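Local coordinates for chromosome replication initiation inhibitor protein (Agrobacterium tumefaciens, PDB 3FD3) that probably regulates transcription as a DNA-binding LysR-family factor, this chain being its C-terminal effector-binding domain without the DNA-binding part, at residues L13-L18 with L149-L154; L70-Y75 with P172-L177. One frame throughout, in Å; residues are numbered along the deposited sequence.

Contact 1 of 2, residues L13-L18 with L149-L154; sequences LGTWFL and LNPVQL. With CA (calcium ion), chain B.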
loop_
_atom_site.group_PDB
_atom_site.type_symbol
_atom_site.label_atom_id
_atom_site.label_comp_id
_atom_site.label_asym_id
_atom_site.label_seq_id
_atom_site.Cartn_x
_atom_site.Cartn_y
_atom_site.Cartn_z
ATOM N N LEU A 13 4.509 -7.413 1.378
ATOM C CA LEU A 13 3.792 -6.650 2.431
ATOM C C LEU A 13 2.285 -6.669 2.165
ATOM O O LEU A 13 1.478 -6.699 3.092
ATOM C CB LEU A 13 4.306 -5.207 2.535
ATOM C CG LEU A 13 3.705 -4.352 3.648
ATOM C CD1 LEU A 13 3.978 -5.030 4.995
ATOM C CD2 LEU A 13 4.308 -2.954 3.572
ATOM N N GLY A 14 1.884 -6.635 0.898
ATOM C CA GLY A 14 0.478 -6.647 0.560
ATOM C C GLY A 14 -0.194 -8.003 0.664
ATOM O O GLY A 14 -1.421 -8.070 0.501
ATOM N N THR A 15 0.585 -9.068 0.915
ATOM C CA THR A 15 0.093 -10.418 0.975
ATOM C C THR A 15 0.405 -11.065 2.346
ATOM O O THR A 15 -0.367 -10.850 3.306
ATOM C CB THR A 15 0.566 -11.267 -0.242
ATOM O OG1 THR A 15 1.991 -11.188 -0.380
ATOM C CG2 THR A 15 -0.119 -10.752 -1.582
ATOM N N TRP A 16 1.560 -11.701 2.468
ATOM C CA TRP A 16 1.880 -12.659 3.545
ATOM C C TRP A 16 2.846 -12.161 4.617
ATOM O O TRP A 16 2.952 -12.775 5.696
ATOM C CB TRP A 16 2.448 -13.955 2.933
ATOM C CG TRP A 16 3.805 -13.762 2.305
ATOM C CD1 TRP A 16 4.089 -13.262 1.055
ATOM C CD2 TRP A 16 5.063 -14.010 2.921
ATOM N NE1 TRP A 16 5.447 -13.223 0.853
ATOM C CE2 TRP A 16 6.076 -13.666 1.985
ATOM C CE3 TRP A 16 5.442 -14.518 4.167
ATOM C CZ2 TRP A 16 7.435 -13.795 2.268
ATOM C CZ3 TRP A 16 6.782 -14.654 4.433
ATOM C CH2 TRP A 16 7.766 -14.280 3.504
ATOM N N PHE A 17 3.569 -11.073 4.358
ATOM C CA PHE A 17 4.702 -10.704 5.216
ATOM C C PHE A 17 4.299 -10.412 6.662
ATOM O O PHE A 17 4.958 -10.904 7.608
ATOM C CB PHE A 17 5.406 -9.492 4.601
ATOM C CG PHE A 17 6.585 -8.942 5.394
ATOM C CD1 PHE A 17 7.842 -9.485 5.276
ATOM C CD2 PHE A 17 6.417 -7.860 6.212
ATOM C CE1 PHE A 17 8.914 -8.951 5.990
ATOM C CE2 PHE A 17 7.498 -7.327 6.906
ATOM C CZ PHE A 17 8.724 -7.887 6.785
ATOM N N LEU A 18 3.216 -9.645 6.836
ATOM C CA LEU A 18 2.762 -9.285 8.177
ATOM C C LEU A 18 2.166 -10.458 8.915
ATOM O O LEU A 18 2.237 -10.502 10.145
ATOM C CB LEU A 18 1.764 -8.120 8.150
ATOM C CG LEU A 18 2.374 -6.775 7.805
ATOM C CD1 LEU A 18 1.265 -5.667 7.765
ATOM C CD2 LEU A 18 3.490 -6.426 8.786
ATOM N N LEU A 149 0.063 -7.086 -13.712
ATOM C CA LEU A 149 0.399 -8.320 -13.005
ATOM C C LEU A 149 0.115 -8.148 -11.519
ATOM O O LEU A 149 0.620 -7.217 -10.874
ATOM C CB LEU A 149 1.855 -8.691 -13.244
ATOM C CG LEU A 149 2.187 -9.433 -14.552
ATOM C CD1 LEU A 149 1.687 -10.865 -14.517
ATOM C CD2 LEU A 149 1.577 -8.714 -15.782
ATOM N N ASN A 150 -0.726 -9.021 -10.982
ATOM C CA ASN A 150 -1.092 -8.987 -9.586
ATOM C C ASN A 150 -0.789 -10.329 -8.927
ATOM O O ASN A 150 -1.031 -11.394 -9.531
ATOM C CB ASN A 150 -2.589 -8.718 -9.449
ATOM C CG ASN A 150 -2.968 -7.345 -9.889
ATOM O OD1 ASN A 150 -2.580 -6.374 -9.259
ATOM N ND2 ASN A 150 -3.743 -7.244 -10.983
ATOM N N PRO A 151 -0.296 -10.307 -7.696
ATOM C CA PRO A 151 -0.107 -11.579 -6.991
ATOM C C PRO A 151 -1.404 -12.400 -6.871
ATOM O O PRO A 151 -2.484 -11.830 -6.607
ATOM C CB PRO A 151 0.370 -11.139 -5.606
ATOM C CG PRO A 151 0.881 -9.772 -5.769
ATOM C CD PRO A 151 0.107 -9.150 -6.869
ATOM N N VAL A 152 -1.287 -13.717 -7.050
ATOM C CA VAL A 152 -2.427 -14.620 -7.048
ATOM C C VAL A 152 -3.250 -14.512 -5.762
ATOM O O VAL A 152 -4.488 -14.607 -5.813
ATOM C CB VAL A 152 -1.997 -16.113 -7.271
ATOM C CG1 VAL A 152 -1.051 -16.624 -6.165
ATOM C CG2 VAL A 152 -3.237 -17.004 -7.420
ATOM N N GLN A 153 -2.579 -14.257 -4.644
ATOM C CA GLN A 153 -3.258 -14.196 -3.342
ATOM C C GLN A 153 -4.296 -13.069 -3.326
ATOM O O GLN A 153 -5.302 -13.155 -2.624
ATOM C CB GLN A 153 -2.262 -13.977 -2.193
ATOM C CG GLN A 153 -1.268 -15.090 -1.957
ATOM C CD GLN A 153 -0.090 -15.124 -2.918
ATOM O OE1 GLN A 153 0.107 -14.209 -3.688
ATOM N NE2 GLN A 153 0.718 -16.218 -2.854
ATOM N N LEU A 154 -4.056 -12.017 -4.098
ATOM C CA LEU A 154 -4.922 -10.855 -4.091
ATOM C C LEU A 154 -5.997 -10.894 -5.169
ATOM O O LEU A 154 -6.953 -10.104 -5.114
ATOM C CB LEU A 154 -4.089 -9.600 -4.290
ATOM C CG LEU A 154 -3.060 -9.324 -3.194
ATOM C CD1 LEU A 154 -2.380 -7.992 -3.436
ATOM C CD2 LEU A 154 -3.674 -9.392 -1.753
HETATM CA CA CA B . 2.273 -5.764 -9.882
HETATM O O HOH W 1 1.438 -5.839 -7.625
HETATM O O HOH W 2 3.524 -5.306 -11.742
#
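Residues 14-16, just ahead of helix 17-26, meet the turn from strand 148-151 into helix 152-161, with the backbones closest at Thr15 and Gln153, whose CA atoms lie 6.6 Å apart. This is a small contact across the cleft between the two subdomains of a LysR effector-binding domain, which has the fold of periplasmic binding proteins. With chi1 of Thr15 at 53°, OG1 sits between the backbone N and the carbonyl carbon, bonded to the carbonyl O of Asp11, and CG2 is therefore anti to that carbon and crosses the cleft. A threonine suits this place because it is two-sided: the hydroxyl ties this chain to helix 10-13 and the methyl does the packing. Leu154 meets that methyl nearly at a right angle, CG lying 3.6 Å from Thr15 CG2, and its CD2 rests 3.5 Å from Gly14 O, where glycine adds no side chain. Gln153 adds its CB, 3.9 Å from Thr15 CG2, while its chain, bent at chi2, directs NE2 to Val203 O; its OE1 is buried with no partner in the model. Pro151 borders the methyl more loosely with its ring CB, and the turn it opens is closed by the 3.0 Å bond from Leu154 N to Pro151 O. No hydrogen bond crosses the contact, so the two sides meet through van der Waals touches, mostly carbon on carbon. Ahead of the turn, on strand 148-151, Leu149 O binds a calcium ion at 2.4 Å; two waters and one further atom from outside the two segments complete the ligands modelled.

Contact 2 of 2, residues L70-Y75 with P172-L177; sequences LGVLRY and PLDIPL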
loop_
_atom_site.group_PDB
_atom_site.type_symbol
_atom_site.label_atom_id
_atom_site.label_comp_id
_atom_site.label_asym_id
_atom_site.label_seq_id
_atom_site.Cartn_x
_atom_site.Cartn_y
_atom_site.Cartn_z
ATOM N N LEU A 70 12.263 -19.069 -0.004
ATOM C CA LEU A 70 10.959 -19.057 0.638
ATOM C C LEU A 70 9.882 -19.731 -0.177
ATOM O O LEU A 70 8.860 -20.174 0.386
ATOM C CB LEU A 70 10.557 -17.610 0.909
ATOM C CG LEU A 70 11.397 -16.836 1.940
ATOM C CD1 LEU A 70 11.089 -15.333 1.835
ATOM C CD2 LEU A 70 11.062 -17.375 3.329
ATOM N N GLY A 71 10.071 -19.785 -1.492
ATOM C CA GLY A 71 9.014 -20.238 -2.408
ATOM C C GLY A 71 8.762 -19.170 -3.459
ATOM O O GLY A 71 9.449 -18.157 -3.490
ATOM N N VAL A 72 7.762 -19.403 -4.296
ATOM C CA VAL A 72 7.498 -18.583 -5.472
ATOM C C VAL A 72 6.217 -17.776 -5.255
ATOM O O VAL A 72 5.194 -18.325 -4.832
ATOM C CB VAL A 72 7.366 -19.461 -6.723
ATOM C CG1 VAL A 72 6.551 -18.767 -7.823
ATOM C CG2 VAL A 72 8.753 -19.893 -7.201
ATOM N N LEU A 73 6.308 -16.478 -5.558
ATOM C CA LEU A 73 5.159 -15.565 -5.598
ATOM C C LEU A 73 4.661 -15.556 -7.050
ATOM O O LEU A 73 5.396 -15.174 -7.979
ATOM C CB LEU A 73 5.555 -14.172 -5.136
ATOM C CG LEU A 73 4.394 -13.167 -5.008
ATOM C CD1 LEU A 73 3.308 -13.721 -4.099
ATOM C CD2 LEU A 73 4.892 -11.830 -4.531
ATOM N N ARG A 74 3.459 -16.083 -7.249
ATOM C CA ARG A 74 2.890 -16.208 -8.599
ATOM C C ARG A 74 1.986 -15.040 -8.863
ATOM O O ARG A 74 1.172 -14.665 -8.005
ATOM C CB ARG A 74 2.107 -17.508 -8.755
ATOM C CG ARG A 74 1.285 -17.571 -10.021
ATOM C CD ARG A 74 0.903 -18.987 -10.381
ATOM N NE ARG A 74 2.049 -19.756 -10.838
ATOM C CZ ARG A 74 1.998 -21.007 -11.283
ATOM N NH1 ARG A 74 0.845 -21.666 -11.334
ATOM N NH2 ARG A 74 3.104 -21.608 -11.687
ATOM N N TYR A 75 2.144 -14.463 -10.058
ATOM C CA TYR A 75 1.348 -13.339 -10.503
ATOM C C TYR A 75 0.531 -13.718 -11.721
ATOM O O TYR A 75 0.951 -14.561 -12.518
ATOM C CB TYR A 75 2.256 -12.196 -10.919
ATOM C CG TYR A 75 3.072 -11.504 -9.840
ATOM C CD1 TYR A 75 4.216 -12.099 -9.326
ATOM C CD2 TYR A 75 2.765 -10.235 -9.417
ATOM C CE1 TYR A 75 4.993 -11.467 -8.388
ATOM C CE2 TYR A 75 3.529 -9.600 -8.470
ATOM C CZ TYR A 75 4.660 -10.221 -7.957
ATOM O OH TYR A 75 5.456 -9.568 -7.034
ATOM N N PRO A 172 0.953 -17.602 -16.007
ATOM C CA PRO A 172 1.435 -16.926 -14.802
ATOM C C PRO A 172 2.891 -16.515 -14.910
ATOM O O PRO A 172 3.655 -17.063 -15.733
ATOM C CB PRO A 172 1.264 -17.987 -13.708
ATOM C CG PRO A 172 1.338 -19.275 -14.421
ATOM C CD PRO A 172 0.673 -19.026 -15.755
ATOM N N LEU A 173 3.275 -15.565 -14.067
ATOM C CA LEU A 173 4.647 -15.100 -13.944
ATOM C C LEU A 173 5.064 -15.390 -12.512
ATOM O O LEU A 173 4.435 -14.893 -11.563
ATOM C CB LEU A 173 4.711 -13.600 -14.228
ATOM C CG LEU A 173 6.069 -12.943 -14.456
ATOM C CD1 LEU A 173 5.929 -11.685 -15.341
ATOM C CD2 LEU A 173 6.721 -12.591 -13.125
ATOM N N ASP A 174 6.102 -16.197 -12.363
ATOM C CA ASP A 174 6.556 -16.649 -11.047
ATOM C C ASP A 174 7.856 -15.978 -10.638
ATOM O O ASP A 174 8.847 -16.029 -11.375
ATOM C CB ASP A 174 6.785 -18.153 -11.107
ATOM C CG ASP A 174 5.505 -18.936 -11.252
ATOM O OD1 ASP A 174 4.409 -18.399 -11.005
ATOM O OD2 ASP A 174 5.595 -20.121 -11.618
ATOM N N ILE A 175 7.868 -15.423 -9.431
ATOM C CA ILE A 175 9.033 -14.766 -8.878
ATOM C C ILE A 175 9.443 -15.490 -7.587
ATOM O O ILE A 175 8.735 -15.443 -6.572
ATOM C CB ILE A 175 8.744 -13.291 -8.556
ATOM C CG1 ILE A 175 8.311 -12.529 -9.822
ATOM C CG2 ILE A 175 9.966 -12.644 -7.920
ATOM C CD1 ILE A 175 9.333 -12.453 -10.920
ATOM N N PRO A 176 10.568 -16.194 -7.627
ATOM C CA PRO A 176 11.050 -16.812 -6.388
ATOM C C PRO A 176 11.476 -15.738 -5.393
ATOM O O PRO A 176 12.060 -14.719 -5.805
ATOM C CB PRO A 176 12.279 -17.614 -6.842
ATOM C CG PRO A 176 12.123 -17.820 -8.263
ATOM C CD PRO A 176 11.416 -16.558 -8.773
ATOM N N LEU A 177 11.197 -15.974 -4.112
ATOM C CA LEU A 177 11.565 -15.047 -3.053
ATOM C C LEU A 177 12.534 -15.701 -2.068
ATOM O O LEU A 177 12.557 -16.919 -1.925
ATOM C CB LEU A 177 10.338 -14.586 -2.305
ATOM C CG LEU A 177 9.331 -13.734 -3.090
ATOM C CD1 LEU A 177 8.208 -13.404 -2.136
ATOM C CD2 LEU A 177 10.010 -12.464 -3.641
HETATM O O HOH W 3 12.419 -19.368 -3.472
#
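Arg74 runs out with CG anti to its backbone N and bends at chi3 (-71°), while Asp174 sets CG anti to its carbonyl carbon (chi1 -69°), so that guanidinium and carboxylate lie side by side, 6° from coplanar. The salt bridge is side-on and bidentate: Arg74 NE meets Asp174 OD1 at 2.7 Å and Arg74 NH2 meets Asp174 OD2 at 2.9 Å, each oxygen using its syn lone pair. Pro172 covers one guanidinium face, its CG 3.6 Å from Arg74 CZ. On the same face of the sheet, Val72 CG1 presses against Asp174 CB at 3.3 Å. These are the two antiparallel crossover strands that connect the subdomains in the LysR effector-binding fold. Nearly straight backbone bonds pair Leu73 with Ile175 and Tyr75 with Leu173; Pro176 occupies a non-hydrogen-bonded site opposite Val72, where its missing N-H costs this pairing nothing. Gly71 adopts a positive phi at which a side chain would collide with Leu70 O, and a water bridges its N to Leu177 O. The other face is largely apolar: Leu177 CD1 packs on Leu73 CB, and Ile175 CG1 approaches Tyr75 CE1 obliquely at 3.8 Å, while Tyr75 OH bonds to Asp11 OD2.

Contact 2 is the continuous connection between the subdomains, a regular strand pair with straight backbone bonds and a salt bridge on its more exposed face; contact 1 is a slight van der Waals touch across the cleft beside it, without a hydrogen bond between its two sides. Both are partly buried, but contact 2 covers nearly four times the surface. Both reach the same sheet, since strand 148-151 of contact 1 runs beside strand 66-79 of contact 2, and Val152 N probably donates to Arg74 O at 2.8 Å. Tyr75 of contact 2 lies against Pro151 and Leu149 of contact 1. Asp11 serves both, its backbone O taking the Thr15 hydroxyl and its carboxylate the Tyr75 hydroxyl.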